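Local coordinates for protein beta-L-arabinobiosidase (Bacteroides thetaiotaomicron, PDB 5MQR) that probably releases arabinose-containing sugars such as beta-L-arabinobiose from plant pectin, pairing a sialidase-like beta propeller with a helical glycoside hydrolase domain, at residues A[664-667]-A[668-671]; A[888-891]-A[892-896]; A[925-929]-A[930-934]; A[958-961]-A[962-966]; A[975-978]-A[979-983]. One frame throughout, in Å; residues are numbered along the deposited sequence.

Contact 1: residues A[664-667]-A[668-671]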
# COMPACT_ATOMS: atom_id res chain seq x y z
N PRO A 664 1.21 -13.34 -7.72
CA PRO A 664 0.05 -13.81 -8.50
C PRO A 664 0.17 -15.24 -9.03
O PRO A 664 -0.76 -15.73 -9.65
CB PRO A 664 0.01 -12.86 -9.70
CG PRO A 664 1.20 -11.97 -9.60
CD PRO A 664 2.10 -12.48 -8.52
N GLN A 665 1.31 -15.89 -8.81
CA GLN A 665 1.54 -17.23 -9.30
C GLN A 665 1.39 -18.18 -8.11
O GLN A 665 2.18 -18.14 -7.16
CB GLN A 665 2.91 -17.33 -9.96
CG GLN A 665 3.05 -18.53 -10.90
CD GLN A 665 4.35 -18.53 -11.70
OE1 GLN A 665 4.84 -17.47 -12.14
NE2 GLN A 665 4.92 -19.70 -11.90
N ARG A 666 0.36 -19.03 -8.20
CA ARG A 666 -0.04 -19.89 -7.11
C ARG A 666 1.06 -20.83 -6.62
O ARG A 666 1.23 -21.00 -5.42
CB ARG A 666 -1.30 -20.70 -7.52
CG ARG A 666 -1.91 -21.60 -6.45
CD ARG A 666 -2.25 -20.79 -5.18
NE ARG A 666 -3.07 -21.55 -4.21
CZ ARG A 666 -3.95 -21.02 -3.34
NH1 ARG A 666 -4.19 -19.71 -3.28
NH2 ARG A 666 -4.65 -21.84 -2.54
N ASN A 667 1.81 -21.43 -7.53
CA ASN A 667 2.79 -22.44 -7.10
C ASN A 667 3.93 -21.85 -6.24
O ASN A 667 4.27 -22.42 -5.23
CB ASN A 667 3.27 -23.36 -8.24
CG ASN A 667 3.94 -22.62 -9.41
OD1 ASN A 667 4.11 -21.41 -9.41
ND2 ASN A 667 4.29 -23.38 -10.43
N PHE A 668 4.47 -20.69 -6.62
CA PHE A 668 5.49 -20.00 -5.83
C PHE A 668 5.02 -19.64 -4.43
O PHE A 668 5.75 -19.82 -3.43
CB PHE A 668 5.93 -18.70 -6.52
CG PHE A 668 7.04 -18.86 -7.53
CD1 PHE A 668 6.76 -19.17 -8.86
CD2 PHE A 668 8.34 -18.66 -7.16
CE1 PHE A 668 7.78 -19.29 -9.79
CE2 PHE A 668 9.38 -18.77 -8.09
CZ PHE A 668 9.10 -19.07 -9.41
N GLU A 669 3.81 -19.11 -4.36
CA GLU A 669 3.23 -18.71 -3.11
C GLU A 669 3.01 -19.93 -2.22
O GLU A 669 3.42 -19.92 -1.07
CB GLU A 669 1.91 -17.94 -3.32
CG GLU A 669 1.37 -17.32 -2.03
CD GLU A 669 0.10 -16.53 -2.23
OE1 GLU A 669 0.21 -15.38 -2.73
OE2 GLU A 669 -1.00 -17.05 -1.91
N GLU A 670 2.39 -20.97 -2.76
CA GLU A 670 2.13 -22.19 -2.01
C GLU A 670 3.43 -22.81 -1.50
O GLU A 670 3.46 -23.29 -0.38
CB GLU A 670 1.39 -23.21 -2.88
CG GLU A 670 1.09 -24.52 -2.17
CD GLU A 670 0.29 -25.48 -3.03
OE1 GLU A 670 0.74 -25.86 -4.13
OE2 GLU A 670 -0.80 -25.87 -2.59
N MSE A 671 4.48 -22.80 -2.32
CA MSE A 671 5.77 -23.42 -1.94
C MSE A 671 6.44 -22.64 -0.86
O MSE A 671 7.10 -23.21 -0.01
CB MSE A 671 6.70 -23.55 -3.14
CG MSE A 671 7.86 -24.52 -2.91
SE MSE A 671 7.22 -26.34 -2.43
CE MSE A 671 5.98 -26.61 -3.94
O HOH W 1 -2.47 -24.14 -3.90
O HOH W 2 -2.87 -17.19 -3.88
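The F668 ring takes the Q665 amide at its edge: NE2 of Q665 lies 3.6 Å from CE1 of F668, and the two planes stand 83° apart. W1051 meets the same ring edge-to-face, and the F976 ring packs on it too. Q665 reaches this position with an extended side chain, CG anti to the backbone N (chi1 -161°). NE2 donates to OD1 of N667 at 3.1 Å, on a lone pair in the carbonyl plane, and its stronger partner is E980; OE1 accepts from W1051. N667 OD1 also sits 2.9 Å from N of F668, a weak, strongly bent bond (122°), at the helix start where Q665 is the N-cap. The R666 guanidinium holds water 1 at its edge, in plane, 2.7 Å from NE; that water links weakly to OE2 of E670, whose OE1 is hydrogen-bonded to the hydroxyl of Y987. Water 2 joins NH1 of R666 to OE2 of E669, which also hydrogen-bonds the hydroxyl of Y629. The direct R666–E669 approach is through charge alone. Helix 666-680 starts here in contact with both helix 627-636, touched by R666 and E670, and helix 972-985, where F668 meets V983.

Contact 2: residues A[888-891]-A[892-896]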
# COMPACT_ATOMS: atom_id res chain seq x y z
N GLY A 888 31.13 -27.46 -8.89
CA GLY A 888 31.95 -26.42 -9.52
C GLY A 888 31.41 -24.99 -9.44
O GLY A 888 32.14 -24.04 -9.75
N TYR A 889 30.13 -24.85 -9.06
CA TYR A 889 29.56 -23.54 -8.83
C TYR A 889 29.71 -23.06 -7.39
O TYR A 889 29.54 -21.88 -7.15
CB TYR A 889 28.09 -23.49 -9.26
CG TYR A 889 27.89 -23.61 -10.76
CD1 TYR A 889 28.48 -22.71 -11.66
CD2 TYR A 889 27.08 -24.61 -11.28
CE1 TYR A 889 28.29 -22.85 -13.03
CE2 TYR A 889 26.88 -24.75 -12.65
CZ TYR A 889 27.48 -23.88 -13.51
OH TYR A 889 27.24 -24.07 -14.85
N ILE A 890 30.10 -23.93 -6.46
CA ILE A 890 30.22 -23.58 -5.03
C ILE A 890 31.21 -22.44 -4.76
O ILE A 890 30.95 -21.64 -3.89
CB ILE A 890 30.51 -24.82 -4.17
CG1 ILE A 890 29.33 -25.80 -4.23
CG2 ILE A 890 30.70 -24.48 -2.69
CD1 ILE A 890 29.62 -27.14 -3.56
N PRO A 891 32.30 -22.30 -5.53
CA PRO A 891 33.11 -21.11 -5.28
C PRO A 891 32.31 -19.79 -5.23
O PRO A 891 32.61 -18.93 -4.37
CB PRO A 891 34.10 -21.11 -6.45
CG PRO A 891 34.25 -22.56 -6.78
CD PRO A 891 32.85 -23.10 -6.64
N TRP A 892 31.32 -19.63 -6.11
CA TRP A 892 30.46 -18.43 -6.11
C TRP A 892 29.46 -18.33 -4.94
O TRP A 892 28.98 -17.25 -4.64
CB TRP A 892 29.69 -18.29 -7.42
CG TRP A 892 30.56 -17.87 -8.51
CD1 TRP A 892 30.99 -16.61 -8.78
CD2 TRP A 892 31.16 -18.71 -9.49
NE1 TRP A 892 31.79 -16.60 -9.87
CE2 TRP A 892 31.90 -17.88 -10.34
CE3 TRP A 892 31.09 -20.08 -9.76
CZ2 TRP A 892 32.61 -18.36 -11.44
CZ3 TRP A 892 31.81 -20.58 -10.85
CH2 TRP A 892 32.57 -19.71 -11.67
N TYR A 893 29.15 -19.44 -4.30
CA TYR A 893 28.40 -19.42 -3.03
C TYR A 893 29.08 -18.53 -1.98
O TYR A 893 28.41 -17.96 -1.13
CB TYR A 893 28.24 -20.86 -2.50
CG TYR A 893 27.29 -21.03 -1.36
CD1 TYR A 893 27.69 -20.76 -0.08
CD2 TYR A 893 26.02 -21.55 -1.56
CE1 TYR A 893 26.82 -20.90 0.99
CE2 TYR A 893 25.14 -21.73 -0.50
CZ TYR A 893 25.55 -21.40 0.78
OH TYR A 893 24.72 -21.57 1.87
N PHE A 894 30.40 -18.41 -2.06
CA PHE A 894 31.16 -17.59 -1.12
C PHE A 894 31.86 -16.44 -1.80
O PHE A 894 32.78 -15.86 -1.24
CB PHE A 894 32.17 -18.47 -0.37
CG PHE A 894 31.56 -19.68 0.24
CD1 PHE A 894 30.99 -19.63 1.50
CD2 PHE A 894 31.53 -20.87 -0.45
CE1 PHE A 894 30.39 -20.76 2.06
CE2 PHE A 894 30.95 -22.00 0.10
CZ PHE A 894 30.38 -21.95 1.36
N ASN A 895 31.41 -16.09 -3.00
CA ASN A 895 32.04 -15.03 -3.81
C ASN A 895 33.58 -15.20 -3.91
O ASN A 895 34.32 -14.23 -3.85
CB ASN A 895 31.67 -13.64 -3.26
CG ASN A 895 30.17 -13.40 -3.26
OD1 ASN A 895 29.57 -13.23 -4.31
ND2 ASN A 895 29.57 -13.40 -2.10
N LEU A 896 34.02 -16.44 -4.06
CA LEU A 896 35.45 -16.74 -4.12
C LEU A 896 36.12 -16.19 -5.39
O LEU A 896 37.16 -15.53 -5.29
CB LEU A 896 35.71 -18.25 -3.96
CG LEU A 896 37.14 -18.77 -3.85
CD1 LEU A 896 37.16 -20.19 -3.28
CD2 LEU A 896 37.85 -18.76 -5.19
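Y889 and W892 meet obliquely, CZ3 of the indole coming to the edge of the tyrosine ring, 4.0 Å from CD1 of Y889. The indole is swung back along the chain, CG anti to its own carbonyl carbon (chi1 -74°), which lays its six-membered ring beside the preceding turn, with the carbonyl oxygens of G888 and Y889 near the indole plane at its edge. I890 and F894 run side by side in the same direction, and CG2 of I890 touches CE2 of F894 at 3.7 Å. One face of the F894 phenyl is met by CD1 of Y893, offset toward the rim. P891 packs CB against CB of L896 at 4.1 Å. Around the indole stand W907, F961 and Y965, each meeting it edge-to-face, so an alanine at W892 would probably open a gap among these rings and leave the Y889 edge without its neighbour. O of P891 accepts from N of L896 at 2.9 Å and from N of F894 at 3.2 Å, the two donors arriving from opposite faces of the carbonyl plane. N895, with positive phi, returns its N to O of W892 at 3.2 Å. The L896 N to P891 O and N895 N to W892 O bonds together make a Schellman motif, with N895 as the C-prime residue, closing a short, weakly bonded helix inside the MGH1-like glycoside hydrolase domain.

Contact 3: residues A[925-929]-A[930-934]; sequences AERRH and PEFRT
O of H929 receives N of F932 at 2.9 Å, the bond that closes a type I turn from H929 to F932; the donor stands well above the carbonyl plane. The histidine side chain grips the same turn a second time: N of E931 donates to ND1 of H929 at 3.2 Å, tilted 33° from the ring plane, with ND1 serving as the acceptor. Over one face of the imidazole lies CD of P930, 3.6 Å from the ring centroid, a CH-pi contact, while E931 runs alongside with CB in the ring plane at the edge. A chi1 of -162° turns the H929 ring away from its own N and lays it next to the two residues that follow. Replacing H929 by alanine is likely to leave the E931 amide without this acceptor and P930 CD without the ring beneath it. The F932 ring packs on the start of the first segment: CA of R927 lies over one face, 4.1 Å from the centroid, a CH-pi contact, and O of A925 meets the ring edge, 3.3 Å from CE2. One turn earlier, NH1 of R928 forms a salt bridge with OE1 of E926 at 2.7 Å; E909 is a second partner of that NH1, and R884 of that carboxylate oxygen. These consecutive turns belong to the loop that follows strand 921-922 and precedes helix 948-964, with R933 paired to D999 and E1000.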
# COMPACT_ATOMS: atom_id res chain seq x y z
N ALA A 925 25.55 -33.24 -12.25
CA ALA A 925 26.68 -33.50 -13.13
C ALA A 925 26.25 -33.20 -14.54
O ALA A 925 25.06 -33.32 -14.89
CB ALA A 925 27.13 -34.95 -13.01
N GLU A 926 27.20 -32.79 -15.36
CA GLU A 926 26.86 -32.41 -16.72
C GLU A 926 26.25 -33.60 -17.48
O GLU A 926 26.78 -34.70 -17.45
CB GLU A 926 28.09 -31.84 -17.45
CG GLU A 926 29.26 -32.82 -17.56
CD GLU A 926 30.48 -32.21 -18.19
OE1 GLU A 926 30.37 -31.23 -18.95
OE2 GLU A 926 31.57 -32.76 -17.91
N ARG A 927 25.15 -33.35 -18.17
CA ARG A 927 24.40 -34.42 -18.84
C ARG A 927 25.18 -35.12 -19.98
O ARG A 927 24.93 -36.29 -20.27
CB ARG A 927 23.07 -33.89 -19.32
CG ARG A 927 22.18 -33.48 -18.15
CD ARG A 927 20.90 -32.83 -18.60
NE ARG A 927 19.96 -33.81 -19.14
CZ ARG A 927 18.93 -33.54 -19.95
NH1 ARG A 927 18.66 -32.29 -20.35
NH2 ARG A 927 18.16 -34.53 -20.37
N ARG A 928 26.13 -34.39 -20.60
CA ARG A 928 27.02 -34.95 -21.64
C ARG A 928 28.02 -35.99 -21.17
O ARG A 928 28.62 -36.69 -22.00
CB ARG A 928 27.82 -33.83 -22.33
CG ARG A 928 28.84 -33.10 -21.44
CD ARG A 928 29.70 -32.16 -22.27
NE ARG A 928 28.92 -31.03 -22.78
CZ ARG A 928 28.59 -29.95 -22.07
NH1 ARG A 928 28.96 -29.80 -20.80
NH2 ARG A 928 27.88 -28.99 -22.64
N HIS A 929 28.27 -36.08 -19.87
CA HIS A 929 29.34 -36.93 -19.41
C HIS A 929 28.96 -38.41 -19.53
O HIS A 929 27.86 -38.81 -19.12
CB HIS A 929 29.77 -36.58 -17.99
CG HIS A 929 31.12 -37.12 -17.64
ND1 HIS A 929 31.29 -38.37 -17.11
CD2 HIS A 929 32.35 -36.60 -17.81
CE1 HIS A 929 32.58 -38.61 -16.95
NE2 HIS A 929 33.25 -37.54 -17.36
N PRO A 930 29.86 -39.24 -20.12
CA PRO A 930 29.51 -40.65 -20.34
C PRO A 930 29.19 -41.44 -19.06
O PRO A 930 28.48 -42.43 -19.14
CB PRO A 930 30.76 -41.24 -21.04
CG PRO A 930 31.54 -40.07 -21.55
CD PRO A 930 31.20 -38.90 -20.67
N GLU A 931 29.74 -41.04 -17.93
CA GLU A 931 29.37 -41.65 -16.64
C GLU A 931 28.13 -41.06 -15.95
O GLU A 931 27.82 -41.44 -14.80
CB GLU A 931 30.57 -41.63 -15.68
CG GLU A 931 31.83 -42.28 -16.23
CD GLU A 931 33.01 -42.14 -15.28
OE1 GLU A 931 32.80 -42.29 -14.05
OE2 GLU A 931 34.16 -41.89 -15.74
N PHE A 932 27.40 -40.17 -16.63
CA PHE A 932 26.16 -39.57 -16.09
C PHE A 932 25.16 -40.66 -15.74
O PHE A 932 24.76 -41.42 -16.60
CB PHE A 932 25.54 -38.59 -17.11
CG PHE A 932 24.31 -37.87 -16.60
CD1 PHE A 932 23.04 -38.42 -16.77
CD2 PHE A 932 24.41 -36.64 -15.93
CE1 PHE A 932 21.91 -37.77 -16.30
CE2 PHE A 932 23.28 -35.98 -15.48
CZ PHE A 932 22.03 -36.55 -15.65
N ARG A 933 24.77 -40.71 -14.47
CA ARG A 933 23.78 -41.66 -13.92
C ARG A 933 23.98 -43.11 -14.36
O ARG A 933 23.08 -43.77 -14.86
CB ARG A 933 22.36 -41.16 -14.16
CG ARG A 933 22.05 -39.86 -13.40
CD ARG A 933 20.57 -39.50 -13.39
NE ARG A 933 19.80 -40.50 -12.63
CZ ARG A 933 18.51 -40.78 -12.80
NH1 ARG A 933 17.76 -40.13 -13.70
NH2 ARG A 933 17.96 -41.73 -12.05
N THR A 934 25.20 -43.58 -14.14
CA THR A 934 25.59 -44.96 -14.43
C THR A 934 25.80 -45.81 -13.18
O THR A 934 26.25 -46.94 -13.30
CB THR A 934 26.89 -45.00 -15.27
OG1 THR A 934 27.90 -44.22 -14.62
CG2 THR A 934 26.65 -44.47 -16.70

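Contact 4: residues A[958-961]-A[962-966]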
# COMPACT_ATOMS: atom_id res chain seq x y z
N MSE A 958 24.43 -18.61 -7.95
CA MSE A 958 24.00 -17.92 -9.18
C MSE A 958 23.53 -16.53 -8.87
O MSE A 958 23.85 -15.58 -9.60
CB MSE A 958 22.90 -18.69 -9.86
CG MSE A 958 22.64 -18.20 -11.27
SE MSE A 958 21.11 -19.14 -12.10
CE MSE A 958 21.21 -21.02 -11.53
N ALA A 959 22.79 -16.42 -7.78
CA ALA A 959 22.37 -15.12 -7.27
C ALA A 959 23.56 -14.25 -6.89
O ALA A 959 23.56 -13.07 -7.20
CB ALA A 959 21.43 -15.28 -6.08
N ASN A 960 24.56 -14.83 -6.21
CA ASN A 960 25.75 -14.05 -5.85
C ASN A 960 26.44 -13.52 -7.09
O ASN A 960 26.81 -12.35 -7.15
CB ASN A 960 26.74 -14.90 -5.05
CG ASN A 960 26.31 -15.12 -3.61
OD1 ASN A 960 25.43 -14.44 -3.07
ND2 ASN A 960 26.97 -16.07 -2.97
N PHE A 961 26.60 -14.41 -8.06
CA PHE A 961 27.22 -14.09 -9.33
C PHE A 961 26.45 -12.97 -10.00
O PHE A 961 27.06 -12.00 -10.44
CB PHE A 961 27.21 -15.32 -10.23
CG PHE A 961 27.90 -15.11 -11.54
CD1 PHE A 961 29.27 -14.82 -11.60
CD2 PHE A 961 27.20 -15.31 -12.75
CE1 PHE A 961 29.89 -14.68 -12.83
CE2 PHE A 961 27.83 -15.17 -13.97
CZ PHE A 961 29.17 -14.84 -14.01
N MSE A 962 25.13 -13.07 -10.03
CA MSE A 962 24.32 -12.05 -10.70
C MSE A 962 24.28 -10.73 -9.96
O MSE A 962 24.20 -9.66 -10.59
CB MSE A 962 22.92 -12.58 -10.92
CG MSE A 962 22.97 -13.64 -12.02
SE MSE A 962 21.20 -14.48 -12.24
CE MSE A 962 20.38 -12.99 -13.23
N ASN A 963 24.35 -10.78 -8.64
CA ASN A 963 24.40 -9.56 -7.84
C ASN A 963 25.77 -8.90 -7.77
O ASN A 963 25.84 -7.68 -7.78
CB ASN A 963 23.93 -9.82 -6.41
CG ASN A 963 22.44 -9.79 -6.29
OD1 ASN A 963 21.86 -8.73 -6.04
ND2 ASN A 963 21.79 -10.95 -6.47
N ASN A 964 26.85 -9.68 -7.66
CA ASN A 964 28.15 -9.14 -7.25
C ASN A 964 29.19 -9.08 -8.36
O ASN A 964 30.23 -8.51 -8.16
CB ASN A 964 28.70 -9.93 -6.05
CG ASN A 964 27.76 -9.93 -4.86
OD1 ASN A 964 27.02 -8.98 -4.65
ND2 ASN A 964 27.78 -11.00 -4.09
N TYR A 965 28.89 -9.63 -9.54
CA TYR A 965 29.88 -9.75 -10.61
C TYR A 965 29.35 -9.03 -11.87
O TYR A 965 28.16 -9.12 -12.16
CB TYR A 965 30.18 -11.22 -10.92
CG TYR A 965 30.94 -11.96 -9.83
CD1 TYR A 965 30.33 -12.27 -8.61
CD2 TYR A 965 32.26 -12.37 -10.02
CE1 TYR A 965 31.03 -12.95 -7.61
CE2 TYR A 965 32.96 -13.03 -9.04
CZ TYR A 965 32.34 -13.32 -7.83
OH TYR A 965 33.04 -13.98 -6.86
N PRO A 966 30.22 -8.30 -12.60
CA PRO A 966 29.81 -7.70 -13.86
C PRO A 966 29.78 -8.81 -14.91
O PRO A 966 30.80 -9.40 -15.24
CB PRO A 966 30.91 -6.68 -14.15
CG PRO A 966 32.14 -7.26 -13.51
CD PRO A 966 31.67 -8.15 -12.36
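O of M958 accepts from N of M962, and alongside it CG of M958 lies 4.1 Å from SE of M962, both selenomethionines pointing the same way. A959 follows, and its carbonyl is gripped twice by one residue: N of N963 donates at 2.8 Å to O of A959, and ND2 of N963 donates to that oxygen at 2.9 Å, from the opposite face of the carbonyl plane. The N963 amide plane includes the oxygen, so the second bond fixes the rotation of the amide, and OD1 is held by N1043. O of N960 accepts from N of N964 at 2.7 Å, nearly in line with the carbonyl; its own amide is taken by W892 O and R1033, and ND2 of N964 by N895. F961 ends the segment, with CD1 3.8 Å from CG of Y965; the ring planes are 39° apart, an oblique pair. Y965, its chi1 at -69°, presents its own ring to F961, and its hydroxyl bonds O of P897. N of Y965 still reaches O of F961 at 3.1 Å, though Y965 is the first residue to leave helical torsions: this is the C-terminal end of helix 948-964, in the MGH1-like glycoside hydrolase domain.

Contact 5: residues A[975-978]-A[979-983]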
# COMPACT_ATOMS: atom_id res chain seq x y z
N TYR A 975 17.39 -17.15 -14.14
CA TYR A 975 17.31 -17.42 -12.71
C TYR A 975 15.86 -17.75 -12.32
O TYR A 975 15.61 -18.72 -11.58
CB TYR A 975 17.85 -16.24 -11.86
CG TYR A 975 17.60 -16.42 -10.39
CD1 TYR A 975 18.51 -17.09 -9.57
CD2 TYR A 975 16.45 -15.94 -9.81
CE1 TYR A 975 18.25 -17.29 -8.21
CE2 TYR A 975 16.18 -16.11 -8.47
CZ TYR A 975 17.08 -16.78 -7.66
OH TYR A 975 16.78 -16.94 -6.33
N PHE A 976 14.92 -16.95 -12.80
CA PHE A 976 13.51 -17.15 -12.50
C PHE A 976 13.05 -18.53 -12.93
O PHE A 976 12.36 -19.21 -12.18
CB PHE A 976 12.61 -16.11 -13.18
CG PHE A 976 11.16 -16.21 -12.79
CD1 PHE A 976 10.28 -17.03 -13.50
CD2 PHE A 976 10.69 -15.53 -11.68
CE1 PHE A 976 8.96 -17.16 -13.12
CE2 PHE A 976 9.35 -15.62 -11.31
CZ PHE A 976 8.48 -16.45 -12.02
N ARG A 977 13.45 -18.91 -14.14
CA ARG A 977 13.05 -20.18 -14.72
C ARG A 977 13.54 -21.36 -13.88
O ARG A 977 12.81 -22.32 -13.68
CB ARG A 977 13.52 -20.28 -16.18
CG ARG A 977 13.10 -21.54 -16.95
CD ARG A 977 11.57 -21.74 -16.91
NE ARG A 977 11.17 -22.95 -17.63
CZ ARG A 977 10.00 -23.59 -17.48
NH1 ARG A 977 9.06 -23.18 -16.62
NH2 ARG A 977 9.77 -24.69 -18.20
N GLN A 978 14.76 -21.28 -13.36
CA GLN A 978 15.29 -22.36 -12.52
C GLN A 978 14.61 -22.40 -11.16
O GLN A 978 14.40 -23.49 -10.64
CB GLN A 978 16.81 -22.27 -12.37
CG GLN A 978 17.57 -22.70 -13.61
CD GLN A 978 17.19 -24.11 -14.07
OE1 GLN A 978 16.94 -24.98 -13.26
NE2 GLN A 978 17.13 -24.33 -15.37
N MSE A 979 14.26 -21.24 -10.61
CA MSE A 979 13.43 -21.21 -9.41
C MSE A 979 12.06 -21.79 -9.68
O MSE A 979 11.53 -22.49 -8.83
CB MSE A 979 13.30 -19.80 -8.83
CG MSE A 979 14.61 -19.32 -8.23
SE MSE A 979 14.95 -20.19 -6.51
CE MSE A 979 13.57 -19.31 -5.40
N GLU A 980 11.48 -21.51 -10.84
CA GLU A 980 10.18 -22.07 -11.22
C GLU A 980 10.20 -23.61 -11.32
O GLU A 980 9.28 -24.30 -10.84
CB GLU A 980 9.71 -21.45 -12.55
CG GLU A 980 8.31 -21.87 -12.96
CD GLU A 980 7.72 -20.98 -14.05
OE1 GLU A 980 8.32 -20.91 -15.12
OE2 GLU A 980 6.65 -20.34 -13.83
N LEU A 981 11.24 -24.14 -11.95
CA LEU A 981 11.43 -25.59 -12.04
C LEU A 981 11.66 -26.23 -10.66
O LEU A 981 11.16 -27.31 -10.39
CB LEU A 981 12.59 -25.91 -12.99
CG LEU A 981 12.39 -25.57 -14.47
CD1 LEU A 981 13.63 -25.91 -15.34
CD2 LEU A 981 11.16 -26.28 -15.03
N TYR A 982 12.41 -25.56 -9.78
CA TYR A 982 12.58 -26.04 -8.42
C TYR A 982 11.19 -26.12 -7.73
O TYR A 982 10.85 -27.11 -7.07
CB TYR A 982 13.53 -25.12 -7.65
CG TYR A 982 13.97 -25.57 -6.27
CD1 TYR A 982 13.83 -26.89 -5.83
CD2 TYR A 982 14.56 -24.67 -5.41
CE1 TYR A 982 14.25 -27.28 -4.56
CE2 TYR A 982 15.00 -25.05 -4.15
CZ TYR A 982 14.83 -26.35 -3.73
OH TYR A 982 15.27 -26.70 -2.47
N VAL A 983 10.38 -25.10 -7.96
CA VAL A 983 8.98 -25.12 -7.47
C VAL A 983 8.17 -26.28 -8.05
O VAL A 983 7.62 -27.07 -7.30
CB VAL A 983 8.27 -23.76 -7.72
CG1 VAL A 983 6.77 -23.86 -7.39
CG2 VAL A 983 8.90 -22.65 -6.87
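Y975 to V983 form an unbroken alpha-helical run, with regular i to i+4 bonds: N of M979 to O of Y975 at 3.0 Å and N of E980 to O of F976 at 2.8 Å, and likewise at L981 and Y982. On one side of it, M979 and Y975 run side by side. CG of M979 lies over the tyrosine face, 3.9 Å from the ring centroid, and SE sits obliquely 5.0 Å from the same centroid, a Met-aromatic contact through selenium. Bends at chi2 (-75°) and chi3 carry SE out toward the hydroxyl end of the ring. On the exposed side, NH1 of R977 bonds OE1 of E980 at 2.8 Å, in the guanidinium plane but above that of the carboxylate, the two planes standing 88° apart; this is a salt bridge. CD2 of L981 lies over the centre of the guanidinium face, while CD1 of L981 touches NE2 of Q978 at 3.8 Å. The other carboxylate oxygen of E980, OE2, has Q665 as partner. Helix 972-985 packs against helix 666-680, which meets E980 and V983 through F668, helix 948-964 beside Q978 and M979, and helix 1022-1029 against F976, M979 and Y982.

Contacts 2, 4 and 5 are largely buried, while contacts 1 and 3 are only partly so, and the chemistry follows. Contact 3, a loop of turns with its nearest atoms about 8 Å from contact 2, relies on salt bridges and a histidine; contact 1 uses waters and a helix start. Contacts 2 and 4 touch directly: the W892 carbonyl and N895 side chain are bound by N960 and N964, so a helix end is fastened to another helix end. Contacts 1 and 5 also touch, through one polar bond and packed aromatic rings. Contact 4 meets contact 5 by apolar packing of M958 and M962 on Y975, joining two successive helices.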